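Local coordinates for protein 26S proteasome regulatory subunit rpn10 (Schizosaccharomyces pombe, PDB 2X5N) that protects ubiquitin chains from disassembly by deubiquitinating enzymes and so promotes protein degradation, as a ubiquitin-binding regulatory subunit of the 26S proteasome, at residues T23-E26 with A27-T31. Numbering follows the deposited sequence.
Sequences TRFE and AQKDT
The Phe25 ring meets Gln28 and Lys29 obliquely: Gln28 NE2 lies 3.3 Å from Phe25 CD1, with ring and amide planes 89° apart, and Lys29 CD stands 4.4 Å from Phe25 CE2. In the conformer given, Glu26 OE2 lies at the ring edge, in its plane. A chi1 of 155° swings Gln28 CG roughly opposite the backbone N, and the extended chain then carries NE2 to the ring, while OE1 accepts from Asp10 N, which helps fix the rotation of the amide. Glu26 bends at chi2 (-66°) and runs alongside the extended Lys29; Glu26 OE2 and Lys29 NZ are 4.5 Å apart, too far for a salt bridge, and both side chains have a second conformer, so this pairing is doubtful. Residues 23-31 form the N-terminal end of helix 24-42: Thr23 is the N-cap, its OG1 taking the N-H of Glu26 at 3.0 Å, and Ala27 N donates to Thr23 O at 2.9 Å to begin the i to i+4 ladder. Glu26 O accepts from Asp30 N at 3.2 Å; a water donates to Glu26 O and, weakly, to Asp30 OD2. Thr31 OG1 donates to Ala27 O, one turn back. The helix belongs to the beta-alpha-beta unit linking strands 3-9 and 47-52 of the VWA fold. Arg24 forms salt bridges with Asp19 and Glu145; Phe25 and Gln28 pack on Ile9 of strand 3-9, Gln28 and Thr31 on Phe112 of strand 106-113, and Ala27 and Thr31 on helix 177-182.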
ATOM      1  N   THR A  23     -13.026 -11.220  -4.469  1.00  5.90           N
ATOM      2  CA  THR A  23     -12.122 -11.769  -3.459  1.00  5.58           C
ATOM      3  C   THR A  23     -11.388 -10.587  -2.848  1.00  4.52           C
ATOM      4  O   THR A  23     -11.336  -9.517  -3.431  1.00  5.74           O
ATOM      5  CB  THR A  23     -11.070 -12.730  -4.044  1.00  6.77           C
ATOM      6  OG1 THR A  23     -10.227 -12.022  -4.953  1.00  8.04           O
ATOM      7  CG2 THR A  23     -11.746 -13.905  -4.737  1.00  9.36           C
ATOM      8  N   ARG A  24     -10.764 -10.784  -1.698  1.00  5.37           N
ATOM      9  CA  ARG A  24      -9.894  -9.773  -1.132  1.00  4.98           C
ATOM     10  C   ARG A  24      -8.843  -9.343  -2.122  1.00  6.04           C
ATOM     11  O   ARG A  24      -8.606  -8.161  -2.306  1.00  5.72           O
ATOM     12  CB  ARG A  24      -9.231 -10.295   0.122  1.00  5.45           C
ATOM     13  CG  ARG A  24     -10.153 -10.460   1.292  1.00  5.90           C
ATOM     14  CD  ARG A  24      -9.350 -10.908   2.539  1.00  7.03           C
ATOM     15  NE  ARG A  24     -10.241 -11.263   3.636  1.00  5.15           N
ATOM     16  CZ  ARG A  24      -9.843 -11.631   4.843  1.00  5.38           C
ATOM     17  NH1 ARG A  24      -8.558 -11.658   5.161  1.00  7.07           N
ATOM     18  NH2 ARG A  24     -10.751 -11.956   5.745  1.00  6.22           N
ATOM     19  N   PHE A  25      -8.187 -10.304  -2.766  1.00  5.59           N
ATOM     20  CA  PHE A  25      -7.133  -9.952  -3.691  1.00  5.00           C
ATOM     21  C   PHE A  25      -7.631  -9.064  -4.822  1.00  6.71           C
ATOM     22  O   PHE A  25      -6.993  -8.050  -5.151  1.00  6.17           O
ATOM     23  CB  PHE A  25      -6.471 -11.186  -4.282  1.00  6.61           C
ATOM     24  CG  PHE A  25      -5.348 -10.813  -5.178  1.00  6.91           C
ATOM     25  CD1 PHE A  25      -4.110 -10.457  -4.639  1.00  7.48           C
ATOM     26  CD2 PHE A  25      -5.542 -10.654  -6.529  1.00 10.37           C
ATOM     27  CE1 PHE A  25      -3.084 -10.012  -5.443  1.00  7.35           C
ATOM     28  CE2 PHE A  25      -4.500 -10.222  -7.345  1.00 14.19           C
ATOM     29  CZ  PHE A  25      -3.278  -9.905  -6.794  1.00 11.89           C
ATOM     30  N   GLU A  26      -8.756  -9.442  -5.425  0.54  5.04           N
ATOM     31  CA  GLU A  26      -9.271  -8.730  -6.583  0.54  6.03           C
ATOM     32  C   GLU A  26      -9.861  -7.375  -6.218  0.54  5.84           C
ATOM     33  O   GLU A  26      -9.820  -6.423  -6.994  0.54  8.51           O
ATOM     34  CB  GLU A  26     -10.298  -9.593  -7.296  0.54  6.39           C
ATOM     35  CG  GLU A  26      -9.661 -10.734  -8.083  0.54 10.60           C
ATOM     36  CD  GLU A  26      -8.831 -10.214  -9.242  0.54 16.58           C
ATOM     37  OE1 GLU A  26      -9.287  -9.249  -9.894  0.54 19.50           O
ATOM     38  OE2 GLU A  26      -7.730 -10.754  -9.494  0.54 18.73           O
ATOM     39  N   ALA A  27     -10.418  -7.311  -5.026  1.00  5.15           N
ATOM     40  CA  ALA A  27     -10.886  -6.068  -4.431  1.00  5.70           C
ATOM     41  C   ALA A  27      -9.796  -5.029  -4.298  1.00  4.45           C
ATOM     42  O   ALA A  27      -9.934  -3.847  -4.578  1.00  5.39           O
ATOM     43  CB  ALA A  27     -11.686  -6.275  -3.186  1.00  5.66           C
ATOM     44  N   GLN A  28      -8.679  -5.541  -3.810  1.00  7.18           N
ATOM     45  CA  GLN A  28      -7.478  -4.762  -3.642  1.00  7.86           C
ATOM     46  C   GLN A  28      -6.996  -4.291  -5.010  1.00  6.74           C
ATOM     47  O   GLN A  28      -6.612  -3.130  -5.190  1.00  6.85           O
ATOM     48  CB  GLN A  28      -6.421  -5.634  -2.913  1.00  5.58           C
ATOM     49  CG  GLN A  28      -5.007  -5.256  -3.163  1.00  8.20           C
ATOM     50  CD  GLN A  28      -4.099  -6.269  -2.548  1.00  6.17           C
ATOM     51  OE1 GLN A  28      -3.496  -6.027  -1.518  1.00  6.13           O
ATOM     52  NE2 GLN A  28      -4.027  -7.450  -3.167  1.00  6.10           N
ATOM     53  N   LYS A  29      -6.950  -5.208  -5.970  0.80  7.22           N
ATOM     54  CA  LYS A  29      -6.426  -4.881  -7.317  0.80  8.72           C
ATOM     55  C   LYS A  29      -7.135  -3.673  -7.967  0.80  7.05           C
ATOM     56  O   LYS A  29      -6.484  -2.807  -8.552  0.80  9.90           O
ATOM     57  CB  LYS A  29      -6.497  -6.111  -8.227  0.80 21.25           C
ATOM     58  CG  LYS A  29      -5.703  -5.994  -9.507  0.80 51.22           C
ATOM     59  CD  LYS A  29      -5.869  -7.246 -10.344  0.80 79.87           C
ATOM     60  CE  LYS A  29      -5.079  -7.175 -11.633  0.80106.12           C
ATOM     61  NZ  LYS A  29      -5.491  -8.259 -12.562  0.80129.67           N
ATOM     62  N   ASP A  30      -8.459  -3.598  -7.823  1.00  9.17           N
ATOM     63  CA  ASP A  30      -9.209  -2.442  -8.321  1.00  7.99           C
ATOM     64  C   ASP A  30      -8.863  -1.148  -7.533  1.00  9.87           C
ATOM     65  O   ASP A  30      -8.801  -0.057  -8.086  1.00 10.43           O
ATOM     66  CB  ASP A  30     -10.726  -2.681  -8.233  1.00 11.60           C
ATOM     67  CG  ASP A  30     -11.253  -3.655  -9.291  0.53 12.13           C
ATOM     68  OD1 ASP A  30     -10.453  -4.239 -10.041  0.45 11.86           O
ATOM     69  OD2 ASP A  30     -12.492  -3.833  -9.370  0.39 12.18           O
ATOM     70  N   THR A  31      -8.628  -1.280  -6.240  1.00  6.82           N
ATOM     71  CA  THR A  31      -8.249  -0.150  -5.388  1.00  6.76           C
ATOM     72  C   THR A  31      -6.859   0.412  -5.760  1.00  6.14           C
ATOM     73  O   THR A  31      -6.621   1.623  -5.705  1.00  6.88           O
ATOM     74  CB  THR A  31      -8.288  -0.572  -3.927  1.00  6.38           C
ATOM     75  OG1 THR A  31      -9.563  -1.160  -3.673  1.00  6.11           O
ATOM     76  CG2 THR A  31      -8.094   0.607  -3.031  1.00  6.54           C
TER
HETATM   77  O   HOH W   1     -12.511  -6.259  -8.375  1.00 22.10           O